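Local coordinates for protein putative hydrolase (Bacteroides ovatus, PDB 4HBS) that is a putative hydrolase of unknown substrate, built as a five-bladed beta-propeller, at residues M309-F323 with F332-F344. Residues are numbered along the deposited sequence; the frame is centred on the assembly and turned at random. Where two conformers were deposited one is given.
With GOL (glycerol), chain C.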
loop_
_atom_site.group_PDB
_atom_site.type_symbol
_atom_site.label_atom_id
_atom_site.label_comp_id
_atom_site.label_asym_id
_atom_site.label_seq_id
_atom_site.Cartn_x
_atom_site.Cartn_y
_atom_site.Cartn_z
HETATM N N MSE A 309 2.076 -14.975 -4.247
HETATM C CA MSE A 309 2.430 -13.935 -3.289
HETATM C C MSE A 309 3.466 -13.065 -3.903
HETATM O O MSE A 309 4.393 -13.609 -4.489
HETATM C CB MSE A 309 2.983 -14.551 -2.020
HETATM C CG MSE A 309 3.284 -13.534 -0.963
HETATM SE SE MSE A 309 3.991 -14.390 0.622
HETATM C CE MSE A 309 5.517 -13.515 0.575
ATOM N N ILE A 310 3.347 -11.727 -3.774
ATOM C CA ILE A 310 4.353 -10.798 -4.313
ATOM C C ILE A 310 4.808 -9.916 -3.184
ATOM O O ILE A 310 3.989 -9.290 -2.530
ATOM C CB ILE A 310 3.857 -9.965 -5.519
ATOM C CG1 ILE A 310 3.389 -10.884 -6.660
ATOM C CG2 ILE A 310 4.981 -9.014 -6.026
ATOM C CD1 ILE A 310 2.568 -10.222 -7.604
ATOM N N GLY A 311 6.102 -9.867 -2.966
ATOM C CA GLY A 311 6.685 -9.063 -1.906
ATOM C C GLY A 311 8.009 -8.475 -2.303
ATOM O O GLY A 311 8.630 -8.918 -3.266
ATOM N N GLN A 312 8.428 -7.457 -1.587
ATOM C CA GLN A 312 9.704 -6.811 -1.824
ATOM C C GLN A 312 10.768 -7.592 -1.116
ATOM O O GLN A 312 10.554 -7.981 0.027
ATOM C CB GLN A 312 9.658 -5.407 -1.277
ATOM C CG GLN A 312 10.837 -4.556 -1.677
ATOM C CD GLN A 312 10.878 -3.307 -0.866
ATOM O OE1 GLN A 312 9.978 -3.023 -0.052
ATOM N NE2 GLN A 312 11.922 -2.538 -1.066
ATOM N N SER A 313 11.931 -7.796 -1.742
ATOM C CA SER A 313 13.023 -8.516 -1.082
ATOM C C SER A 313 13.491 -7.708 0.140
ATOM O O SER A 313 13.195 -6.515 0.247
ATOM C CB SER A 313 14.169 -8.792 -2.049
ATOM O OG SER A 313 14.768 -7.599 -2.522
HETATM N N MSE A 314 14.158 -8.377 1.076
HETATM C CA MSE A 314 14.564 -7.782 2.345
HETATM C C MSE A 314 15.561 -6.613 2.262
HETATM O O MSE A 314 16.297 -6.471 1.288
HETATM C CB MSE A 314 15.151 -8.838 3.261
HETATM C CG MSE A 314 16.564 -9.243 2.896
HETATM SE SE MSE A 314 17.171 -10.768 3.891
HETATM C CE MSE A 314 16.480 -10.292 5.725
ATOM N N TRP A 315 15.576 -5.829 3.374
ATOM C CA TRP A 315 16.332 -4.607 3.651
ATOM C C TRP A 315 16.283 -3.639 2.460
ATOM O O TRP A 315 17.291 -3.186 1.900
ATOM C CB TRP A 315 17.760 -4.895 4.161
ATOM C CG TRP A 315 17.795 -5.309 5.614
ATOM C CD1 TRP A 315 18.288 -6.476 6.123
ATOM C CD2 TRP A 315 17.304 -4.554 6.740
ATOM N NE1 TRP A 315 18.149 -6.492 7.495
ATOM C CE2 TRP A 315 17.543 -5.327 7.899
ATOM C CE3 TRP A 315 16.692 -3.291 6.883
ATOM C CZ2 TRP A 315 17.184 -4.885 9.180
ATOM C CZ3 TRP A 315 16.327 -2.861 8.149
ATOM C CH2 TRP A 315 16.574 -3.651 9.280
ATOM N N PHE A 316 15.031 -3.276 2.125
ATOM C CA PHE A 316 14.702 -2.319 1.065
ATOM C C PHE A 316 15.329 -2.720 -0.278
ATOM O O PHE A 316 15.907 -1.878 -0.984
ATOM C CB PHE A 316 15.153 -0.905 1.451
ATOM C CG PHE A 316 14.594 -0.421 2.758
ATOM C CD1 PHE A 316 13.267 -0.057 2.864
ATOM C CD2 PHE A 316 15.416 -0.255 3.866
ATOM C CE1 PHE A 316 12.763 0.475 4.051
ATOM C CE2 PHE A 316 14.903 0.241 5.068
ATOM C CZ PHE A 316 13.584 0.617 5.149
ATOM N N GLY A 317 15.235 -4.001 -0.602
ATOM C CA GLY A 317 15.800 -4.509 -1.834
ATOM C C GLY A 317 14.975 -4.061 -3.013
ATOM O O GLY A 317 13.770 -3.836 -2.887
ATOM N N ARG A 318 15.628 -3.882 -4.145
ATOM C CA ARG A 318 14.968 -3.473 -5.371
ATOM C C ARG A 318 14.373 -4.688 -6.047
ATOM O O ARG A 318 13.509 -4.502 -6.895
ATOM C CB ARG A 318 15.943 -2.742 -6.309
ATOM C CG ARG A 318 16.541 -1.490 -5.693
ATOM C CD ARG A 318 17.419 -0.689 -6.640
ATOM N NE ARG A 318 18.661 -1.385 -7.043
ATOM C CZ ARG A 318 18.991 -1.775 -8.288
ATOM N NH1 ARG A 318 18.150 -1.583 -9.308
ATOM N NH2 ARG A 318 20.158 -2.372 -8.516
ATOM N N ASP A 319 14.799 -5.934 -5.686
ATOM C CA ASP A 319 14.213 -7.150 -6.283
ATOM C C ASP A 319 12.789 -7.403 -5.738
ATOM O O ASP A 319 12.610 -7.506 -4.529
ATOM C CB ASP A 319 15.097 -8.404 -6.039
ATOM C CG ASP A 319 16.402 -8.480 -6.834
ATOM O OD1 ASP A 319 16.599 -7.640 -7.743
ATOM O OD2 ASP A 319 17.216 -9.400 -6.559
ATOM N N VAL A 320 11.784 -7.460 -6.643
ATOM C CA VAL A 320 10.384 -7.762 -6.307
ATOM C C VAL A 320 10.249 -9.262 -6.412
ATOM O O VAL A 320 10.455 -9.801 -7.500
ATOM C CB VAL A 320 9.406 -7.027 -7.247
ATOM C CG1 VAL A 320 7.961 -7.441 -6.967
ATOM C CG2 VAL A 320 9.583 -5.518 -7.122
ATOM N N LEU A 321 9.942 -9.944 -5.298
ATOM C CA LEU A 321 9.868 -11.404 -5.244
ATOM C C LEU A 321 8.478 -11.950 -5.451
ATOM O O LEU A 321 7.496 -11.275 -5.154
ATOM C CB LEU A 321 10.367 -11.895 -3.883
ATOM C CG LEU A 321 11.730 -11.389 -3.459
ATOM C CD1 LEU A 321 12.116 -11.989 -2.138
ATOM C CD2 LEU A 321 12.785 -11.671 -4.522
HETATM N N MSE A 322 8.401 -13.208 -5.913
HETATM C CA MSE A 322 7.141 -13.907 -6.087
HETATM C C MSE A 322 7.278 -15.348 -5.615
HETATM O O MSE A 322 8.278 -15.999 -5.927
HETATM C CB MSE A 322 6.661 -13.874 -7.539
HETATM C CG MSE A 322 5.232 -14.424 -7.694
HETATM SE SE MSE A 322 4.579 -14.504 -9.495
HETATM C CE MSE A 322 4.174 -12.756 -9.663
ATOM N N PHE A 323 6.255 -15.839 -4.876
ATOM C CA PHE A 323 6.143 -17.220 -4.369
ATOM C C PHE A 323 4.790 -17.760 -4.741
ATOM O O PHE A 323 3.885 -16.970 -5.003
ATOM C CB PHE A 323 6.288 -17.276 -2.842
ATOM C CG PHE A 323 7.445 -16.517 -2.258
ATOM C CD1 PHE A 323 7.390 -15.139 -2.115
ATOM C CD2 PHE A 323 8.569 -17.183 -1.791
ATOM C CE1 PHE A 323 8.455 -14.435 -1.552
ATOM C CE2 PHE A 323 9.624 -16.481 -1.216
ATOM C CZ PHE A 323 9.559 -15.110 -1.097
ATOM N N PHE A 332 4.164 -21.254 0.994
ATOM C CA PHE A 332 4.507 -20.445 -0.170
ATOM C C PHE A 332 5.917 -20.887 -0.512
ATOM O O PHE A 332 6.775 -20.948 0.374
ATOM C CB PHE A 332 4.355 -18.926 0.065
ATOM C CG PHE A 332 2.927 -18.466 -0.162
ATOM C CD1 PHE A 332 2.480 -18.128 -1.434
ATOM C CD2 PHE A 332 2.003 -18.475 0.876
ATOM C CE1 PHE A 332 1.146 -17.763 -1.651
ATOM C CE2 PHE A 332 0.676 -18.093 0.657
ATOM C CZ PHE A 332 0.259 -17.738 -0.603
ATOM N N VAL A 333 6.109 -21.355 -1.744
ATOM C CA VAL A 333 7.365 -21.954 -2.177
ATOM C C VAL A 333 7.799 -21.395 -3.519
ATOM O O VAL A 333 7.097 -20.580 -4.111
ATOM C CB VAL A 333 7.211 -23.516 -2.246
ATOM C CG1 VAL A 333 7.118 -24.111 -0.853
ATOM C CG2 VAL A 333 6.002 -23.937 -3.087
ATOM N N ASP A 334 8.986 -21.834 -3.974
ATOM C CA ASP A 334 9.564 -21.526 -5.272
ATOM C C ASP A 334 9.663 -20.020 -5.475
ATOM O O ASP A 334 8.918 -19.426 -6.262
ATOM C CB ASP A 334 8.750 -22.226 -6.384
ATOM C CG ASP A 334 8.550 -23.715 -6.113
ATOM O OD1 ASP A 334 9.491 -24.357 -5.585
ATOM O OD2 ASP A 334 7.433 -24.228 -6.388
ATOM N N GLN A 335 10.585 -19.398 -4.740
ATOM C CA GLN A 335 10.798 -17.962 -4.852
ATOM C C GLN A 335 11.311 -17.657 -6.241
ATOM O O GLN A 335 12.074 -18.448 -6.798
ATOM C CB GLN A 335 11.805 -17.483 -3.801
ATOM C CG GLN A 335 12.043 -15.967 -3.749
ATOM C CD GLN A 335 13.181 -15.680 -2.798
ATOM O OE1 GLN A 335 13.062 -15.884 -1.588
ATOM N NE2 GLN A 335 14.347 -15.313 -3.327
ATOM N N LYS A 336 10.866 -16.547 -6.813
ATOM C CA LYS A 336 11.314 -16.073 -8.124
ATOM C C LYS A 336 11.517 -14.571 -8.038
ATOM O O LYS A 336 10.862 -13.932 -7.222
ATOM C CB LYS A 336 10.267 -16.391 -9.211
ATOM C CG LYS A 336 9.985 -17.868 -9.458
ATOM C CD LYS A 336 10.943 -18.458 -10.430
ATOM C CE LYS A 336 10.916 -19.955 -10.415
ATOM N NZ LYS A 336 11.533 -20.511 -11.642
ATOM N N THR A 337 12.400 -13.997 -8.854
ATOM C CA THR A 337 12.562 -12.550 -8.891
ATOM C C THR A 337 11.720 -12.078 -10.073
ATOM O O THR A 337 12.022 -12.408 -11.224
ATOM C CB THR A 337 14.027 -12.151 -8.942
ATOM O OG1 THR A 337 14.635 -12.580 -7.724
ATOM C CG2 THR A 337 14.215 -10.664 -9.075
ATOM N N LEU A 338 10.610 -11.375 -9.777
ATOM C CA LEU A 338 9.696 -10.865 -10.801
ATOM C C LEU A 338 10.424 -9.835 -11.644
ATOM O O LEU A 338 10.505 -9.978 -12.866
ATOM C CB LEU A 338 8.455 -10.275 -10.137
ATOM C CG LEU A 338 7.293 -9.940 -11.034
ATOM C CD1 LEU A 338 6.759 -11.172 -11.719
ATOM C CD2 LEU A 338 6.185 -9.250 -10.240
ATOM N N PHE A 339 11.047 -8.866 -10.982
ATOM C CA PHE A 339 11.884 -7.859 -11.620
ATOM C C PHE A 339 12.631 -7.036 -10.562
ATOM O O PHE A 339 12.356 -7.167 -9.372
ATOM C CB PHE A 339 11.065 -6.955 -12.545
ATOM C CG PHE A 339 10.242 -5.877 -11.885
ATOM C CD1 PHE A 339 9.036 -6.182 -11.267
ATOM C CD2 PHE A 339 10.607 -4.537 -11.989
ATOM C CE1 PHE A 339 8.242 -5.172 -10.712
ATOM C CE2 PHE A 339 9.787 -3.529 -11.477
ATOM C CZ PHE A 339 8.612 -3.852 -10.842
ATOM N N THR A 340 13.564 -6.201 -11.008
ATOM C CA THR A 340 14.376 -5.342 -10.148
ATOM C C THR A 340 13.983 -3.901 -10.367
ATOM O O THR A 340 14.020 -3.431 -11.498
ATOM C CB THR A 340 15.837 -5.563 -10.433
ATOM O OG1 THR A 340 16.100 -6.963 -10.343
ATOM C CG2 THR A 340 16.721 -4.829 -9.462
ATOM N N LEU A 341 13.614 -3.193 -9.298
ATOM C CA LEU A 341 13.169 -1.806 -9.398
ATOM C C LEU A 341 14.321 -0.895 -9.749
ATOM O O LEU A 341 15.443 -1.193 -9.364
ATOM C CB LEU A 341 12.516 -1.356 -8.092
ATOM C CG LEU A 341 11.176 -2.028 -7.812
ATOM C CD1 LEU A 341 10.856 -2.049 -6.327
ATOM C CD2 LEU A 341 10.081 -1.363 -8.590
ATOM N N PRO A 342 14.081 0.217 -10.479
ATOM C CA PRO A 342 15.195 1.092 -10.876
ATOM C C PRO A 342 16.053 1.623 -9.738
ATOM O O PRO A 342 15.569 1.853 -8.634
ATOM C CB PRO A 342 14.502 2.256 -11.580
ATOM C CG PRO A 342 13.216 1.724 -12.037
ATOM C CD PRO A 342 12.803 0.686 -11.050
ATOM N N GLU A 343 17.335 1.850 -10.042
ATOM C CA GLU A 343 18.312 2.415 -9.111
ATOM C C GLU A 343 18.178 3.971 -9.107
ATOM O O GLU A 343 18.497 4.618 -8.101
ATOM C CB GLU A 343 19.710 1.961 -9.566
ATOM C CG GLU A 343 20.868 2.264 -8.627
ATOM C CD GLU A 343 22.219 2.034 -9.282
ATOM O OE1 GLU A 343 22.285 1.239 -10.249
ATOM O OE2 GLU A 343 23.212 2.659 -8.837
ATOM N N PHE A 344 17.667 4.549 -10.237
ATOM C CA PHE A 344 17.486 5.993 -10.451
ATOM C C PHE A 344 16.037 6.356 -10.772
ATOM O O PHE A 344 15.366 5.607 -11.486
ATOM C CB PHE A 344 18.345 6.415 -11.630
ATOM C CG PHE A 344 19.794 6.099 -11.446
ATOM C CD1 PHE A 344 20.638 6.996 -10.813
ATOM C CD2 PHE A 344 20.319 4.889 -11.881
ATOM C CE1 PHE A 344 21.998 6.716 -10.670
ATOM C CE2 PHE A 344 21.670 4.590 -11.701
ATOM C CZ PHE A 344 22.504 5.510 -11.106
HETATM C C1 GOL C . 15.914 -11.753 0.049
HETATM O O1 GOL C . 14.689 -11.172 0.471
HETATM C C2 GOL C . 15.901 -13.258 0.180
HETATM O O2 GOL C . 14.608 -13.752 -0.186
HETATM C C3 GOL C . 16.959 -13.774 -0.773
HETATM O O3 GOL C . 16.636 -15.055 -1.312
#
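Val320 wedges between Leu338, Phe339 and Leu341 on the outer antiparallel hairpin of a four-stranded propeller blade, a worked example of how a beta bulge reshapes a sheet face. Leu338 and Phe339 share Val320 as their opposite number: Leu338 N donates to Val320 O at 2.8 Å, while Val320 N donates to Phe339 O. The extra residue brings both bulky side chains to the same face, and the valine fork fills the hollow they make. With CG1 anti to the backbone N (chi1 175°), that methyl lies beside Leu338 CD2, and CG2 is turned over the Phe339 ring, 4.3 Å from its centroid, in a CH-pi contact, while also meeting Leu341 CD1 at 3.8 Å. Farther along, the bent end of Met322 brings CE against Leu338 CD1. This apolar face packs on strands 371-377 and 399-403, through Leu371 and Val402 among others.

The other face is more polar. Asp319 and Thr340 run side by side, and Thr340 OG1 donates to Asp319 OD1 (2.7 Å) from the anti side, well out of the carboxylate plane, while Thr337 CG2 rests against the carboxylate carbon. Just before the strand begins, the Arg318 guanidinium is sandwiched between Thr340 CG2 and Glu343 CB, and NH1 donates to Leu341 O at 2.7 Å. A serine here would probably leave Leu341 O without this donor and open a gap between those two flanking carbons. At the opposite end, Phe323 lies along the aliphatic part of Gln335, and the selenomethionine Met309 makes a Met-aromatic contact, its SE over one face of Phe332, 4.5 Å from the ring centroid.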